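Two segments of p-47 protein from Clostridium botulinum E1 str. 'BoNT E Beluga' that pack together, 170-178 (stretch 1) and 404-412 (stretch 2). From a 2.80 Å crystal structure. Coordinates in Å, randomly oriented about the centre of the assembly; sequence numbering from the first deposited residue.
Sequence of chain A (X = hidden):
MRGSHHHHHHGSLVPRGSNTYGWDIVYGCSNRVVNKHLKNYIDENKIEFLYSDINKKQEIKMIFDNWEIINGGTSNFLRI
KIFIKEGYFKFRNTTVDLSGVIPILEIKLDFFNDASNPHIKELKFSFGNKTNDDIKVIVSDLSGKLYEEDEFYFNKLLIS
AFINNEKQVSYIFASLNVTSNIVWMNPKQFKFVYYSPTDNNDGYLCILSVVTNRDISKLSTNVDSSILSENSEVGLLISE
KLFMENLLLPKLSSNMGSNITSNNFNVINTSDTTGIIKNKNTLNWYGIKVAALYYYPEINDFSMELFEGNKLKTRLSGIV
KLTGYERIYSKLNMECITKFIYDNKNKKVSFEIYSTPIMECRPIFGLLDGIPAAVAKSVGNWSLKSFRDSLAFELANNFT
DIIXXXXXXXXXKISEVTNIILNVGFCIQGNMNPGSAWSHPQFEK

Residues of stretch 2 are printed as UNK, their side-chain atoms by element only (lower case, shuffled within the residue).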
# COMPACT_ATOMS: atom_id res chain seq x y z
N SER A 170 3.39 -22.21 15.11
CA SER A 170 2.53 -21.04 15.25
C SER A 170 3.20 -19.77 14.73
O SER A 170 2.95 -18.68 15.26
CB SER A 170 2.12 -20.87 16.72
OG SER A 170 3.26 -20.76 17.56
N TYR A 171 4.03 -19.89 13.70
CA TYR A 171 4.78 -18.74 13.23
C TYR A 171 3.90 -17.70 12.56
O TYR A 171 3.04 -18.03 11.75
CB TYR A 171 5.88 -19.14 12.26
CG TYR A 171 6.68 -17.93 11.84
CD1 TYR A 171 7.38 -17.21 12.79
CD2 TYR A 171 6.69 -17.48 10.53
CE1 TYR A 171 8.10 -16.08 12.45
CE2 TYR A 171 7.41 -16.36 10.17
CZ TYR A 171 8.11 -15.65 11.14
OH TYR A 171 8.84 -14.52 10.82
N ILE A 172 4.14 -16.44 12.91
CA ILE A 172 3.33 -15.33 12.44
C ILE A 172 3.98 -14.59 11.28
O ILE A 172 4.88 -13.79 11.49
CB ILE A 172 3.09 -14.31 13.54
CG1 ILE A 172 2.75 -15.01 14.85
CG2 ILE A 172 2.01 -13.34 13.11
CD1 ILE A 172 2.73 -14.06 16.05
N PHE A 173 3.50 -14.84 10.07
CA PHE A 173 4.09 -14.23 8.89
C PHE A 173 3.81 -12.74 8.78
O PHE A 173 4.60 -12.00 8.20
CB PHE A 173 3.58 -14.93 7.63
CG PHE A 173 4.24 -16.26 7.37
CD1 PHE A 173 5.59 -16.33 7.14
CD2 PHE A 173 3.49 -17.42 7.36
CE1 PHE A 173 6.19 -17.53 6.91
CE2 PHE A 173 4.08 -18.63 7.12
CZ PHE A 173 5.44 -18.69 6.90
N ALA A 174 2.69 -12.31 9.34
CA ALA A 174 2.34 -10.89 9.34
C ALA A 174 1.16 -10.64 10.26
O ALA A 174 0.23 -11.45 10.33
CB ALA A 174 2.01 -10.42 7.93
N SER A 175 1.21 -9.53 10.98
CA SER A 175 0.06 -9.08 11.73
C SER A 175 -0.70 -8.11 10.84
O SER A 175 -0.11 -7.25 10.18
CB SER A 175 0.46 -8.43 13.05
OG SER A 175 1.10 -7.18 12.84
N LEU A 176 -2.01 -8.30 10.78
CA LEU A 176 -2.86 -7.40 10.03
C LEU A 176 -3.91 -6.78 10.95
O LEU A 176 -4.65 -7.49 11.63
CB LEU A 176 -3.52 -8.12 8.87
CG LEU A 176 -4.26 -7.16 7.95
CD1 LEU A 176 -4.22 -7.63 6.51
CD2 LEU A 176 -5.69 -6.94 8.43
N ASN A 177 -3.95 -5.45 10.94
CA ASN A 177 -4.75 -4.67 11.88
C ASN A 177 -5.96 -4.03 11.21
O ASN A 177 -5.83 -2.99 10.57
CB ASN A 177 -3.87 -3.58 12.51
CG ASN A 177 -4.36 -3.13 13.87
OD1 ASN A 177 -5.53 -3.27 14.21
ND2 ASN A 177 -3.44 -2.58 14.66
N VAL A 178 -7.14 -4.63 11.33
CA VAL A 178 -8.35 -3.88 11.04
C VAL A 178 -8.60 -3.01 12.27
O VAL A 178 -8.11 -3.32 13.35
CB VAL A 178 -9.59 -4.76 10.76
CG1 VAL A 178 -10.74 -3.90 10.19
CG2 VAL A 178 -9.24 -5.90 9.82
N UNK A 404 3.62 1.21 8.91
CA UNK A 404 3.46 0.33 10.06
C UNK A 404 2.02 0.17 10.58
O UNK A 404 1.78 -0.55 11.55
o UNK A 404 6.13 -0.62 10.55
n UNK A 404 6.70 1.38 11.39
c UNK A 404 4.34 0.82 11.21
c UNK A 404 5.81 0.47 11.02
N UNK A 405 1.06 0.81 9.93
CA UNK A 405 -0.29 0.94 10.49
C UNK A 405 -1.11 -0.34 10.36
O UNK A 405 -1.63 -0.87 11.35
o UNK A 405 -2.29 3.03 11.62
c UNK A 405 -2.35 2.46 10.51
o UNK A 405 -3.43 2.20 9.94
c UNK A 405 -1.04 2.10 9.81
N UNK A 406 -1.22 -0.84 9.14
CA UNK A 406 -2.04 -2.02 8.92
C UNK A 406 -1.22 -3.34 8.95
O UNK A 406 -1.42 -4.17 9.85
c UNK A 406 -2.79 -1.90 7.60
c UNK A 406 -3.58 -0.61 7.61
c UNK A 406 -3.72 -3.06 7.43
c UNK A 406 -4.53 -0.53 8.77
N UNK A 407 -0.31 -3.52 8.01
CA UNK A 407 0.46 -4.76 7.99
C UNK A 407 1.87 -4.59 8.52
O UNK A 407 2.65 -3.81 7.98
c UNK A 407 0.56 -5.36 6.58
c UNK A 407 1.43 -6.58 6.62
c UNK A 407 -0.81 -5.73 6.05
N UNK A 408 2.16 -5.32 9.59
CA UNK A 408 3.52 -5.47 10.09
C UNK A 408 3.99 -6.87 9.79
O UNK A 408 3.48 -7.84 10.36
n UNK A 408 1.77 -3.96 12.52
o UNK A 408 3.61 -2.85 11.85
c UNK A 408 2.99 -3.91 12.00
c UNK A 408 3.60 -5.22 11.60
N UNK A 409 4.94 -6.99 8.88
CA UNK A 409 5.44 -8.31 8.51
C UNK A 409 6.28 -8.92 9.62
O UNK A 409 7.20 -8.28 10.14
c UNK A 409 2.77 -9.51 3.39
n UNK A 409 4.60 -6.50 4.45
c UNK A 409 6.26 -8.24 7.23
c UNK A 409 4.05 -7.74 4.28
c UNK A 409 4.18 -9.93 5.32
c UNK A 409 5.47 -7.79 6.07
c UNK A 409 3.14 -8.20 3.33
c UNK A 409 5.45 -6.54 5.53
c UNK A 409 4.58 -8.58 5.28
c UNK A 409 3.27 -10.37 4.37
N UNK A 410 5.94 -10.16 9.98
CA UNK A 410 6.62 -10.89 11.04
C UNK A 410 6.43 -10.24 12.40
O UNK A 410 7.32 -10.32 13.25
c UNK A 410 8.12 -11.03 10.75
o UNK A 410 8.28 -12.89 9.25
c UNK A 410 8.39 -11.67 9.41
n UNK A 410 8.76 -10.85 8.43
N UNK A 411 5.28 -9.60 12.59
CA UNK A 411 4.96 -8.95 13.85
C UNK A 411 6.02 -7.92 14.23
O UNK A 411 6.42 -7.83 15.39
c UNK A 411 4.82 -9.99 14.97
n UNK A 411 3.22 -10.91 16.52
o UNK A 411 2.52 -9.36 15.05
c UNK A 411 3.42 -10.06 15.52
N UNK A 412 6.48 -7.16 13.25
CA UNK A 412 7.52 -6.18 13.51
C UNK A 412 7.27 -4.85 12.81
O UNK A 412 6.70 -4.79 11.72
c UNK A 412 9.38 -7.99 13.82
c UNK A 412 10.50 -8.63 13.03
c UNK A 412 9.83 -7.67 15.24
c UNK A 412 8.88 -6.74 13.08

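Position 404 carries two side-chain carbons, the second bonded to one oxygen and one nitrogen, and touches nothing on stretch 1. A short carboxamide is asparagine, Asn404, whose amide is hydrogen-bonded elsewhere in the structure. Position 405 has the same two-carbon length but ends in two oxygens: a carboxylate, hence Asp405. Its side chain makes no contact with stretch 1, and the backbone makes the contact: backbone O of Asp405 lies 3.7 Å from CB of Asn177.

At position 406 four carbons fork at the first, with one arm two carbons long, which defines isoleucine. Ile406 is buried, its CG2 4.2 Å from CG of Leu176, while its backbone O accepts a hydrogen bond from N of Asn177 at 3.0 Å. Position 407 has three carbons, one bearing the other two: valine. Beta-branching suits an extended strand, and Val407 shares a face with Ala174 and Leu176, placing CG1 4.1 Å from Ala174 CB and CG2 3.9 Å from Leu176 CD1.

Position 408 again shows two carbons, an oxygen and a nitrogen, so it is Asn408. It lies on the other face with Ser175, and their backbones form a reciprocal pair: Ser175 N to Asn408 O at 2.9 Å and Asn408 N to Ser175 O at 3.0 Å. Position 409 holds one carbon followed by fused five- and six-membered rings containing eight carbons and one nitrogen, which only tryptophan provides. Trp409 returns to the apolar face, where CE3 approaches Ala174 CB to 3.4 Å; Ala174 and Trp409 face each other as a non-hydrogen-bonded pair, CA of Ala174 4.1 Å from CA of Trp409.

Position 410 has two carbons, then one oxygen and one nitrogen, and a positive phi of 64°, a conformation asparagine tolerates well. In Asn410, OD1 accepts a very short hydrogen bond of 2.3 Å from OH of Tyr171, at the edge of the phenol ring, and N donates to O of Phe173 at 2.9 Å. Position 411 repeats the carboxamide and the positive phi, 57°. Asn411 is exposed, with OD1 3.0 Å from Ser175 CB and ND2 3.2 Å from Ile172 CD1. Position 412 has four carbons forked at the second: Leu412, beyond reach of stretch 1.

The contact is thus an antiparallel strand pair. Backbone hydrogen bonds set the register, reinforced by CA-H...O contacts such as Val407 CA to Ser175 O at 3.4 Å. Ala174, Leu176, Val407 and Trp409 pack on one face, and a type II turn from Asn408 to Asn411 carries Asn410 to Tyr171.

Stretch 2 (404-412) NDIVNWNNL
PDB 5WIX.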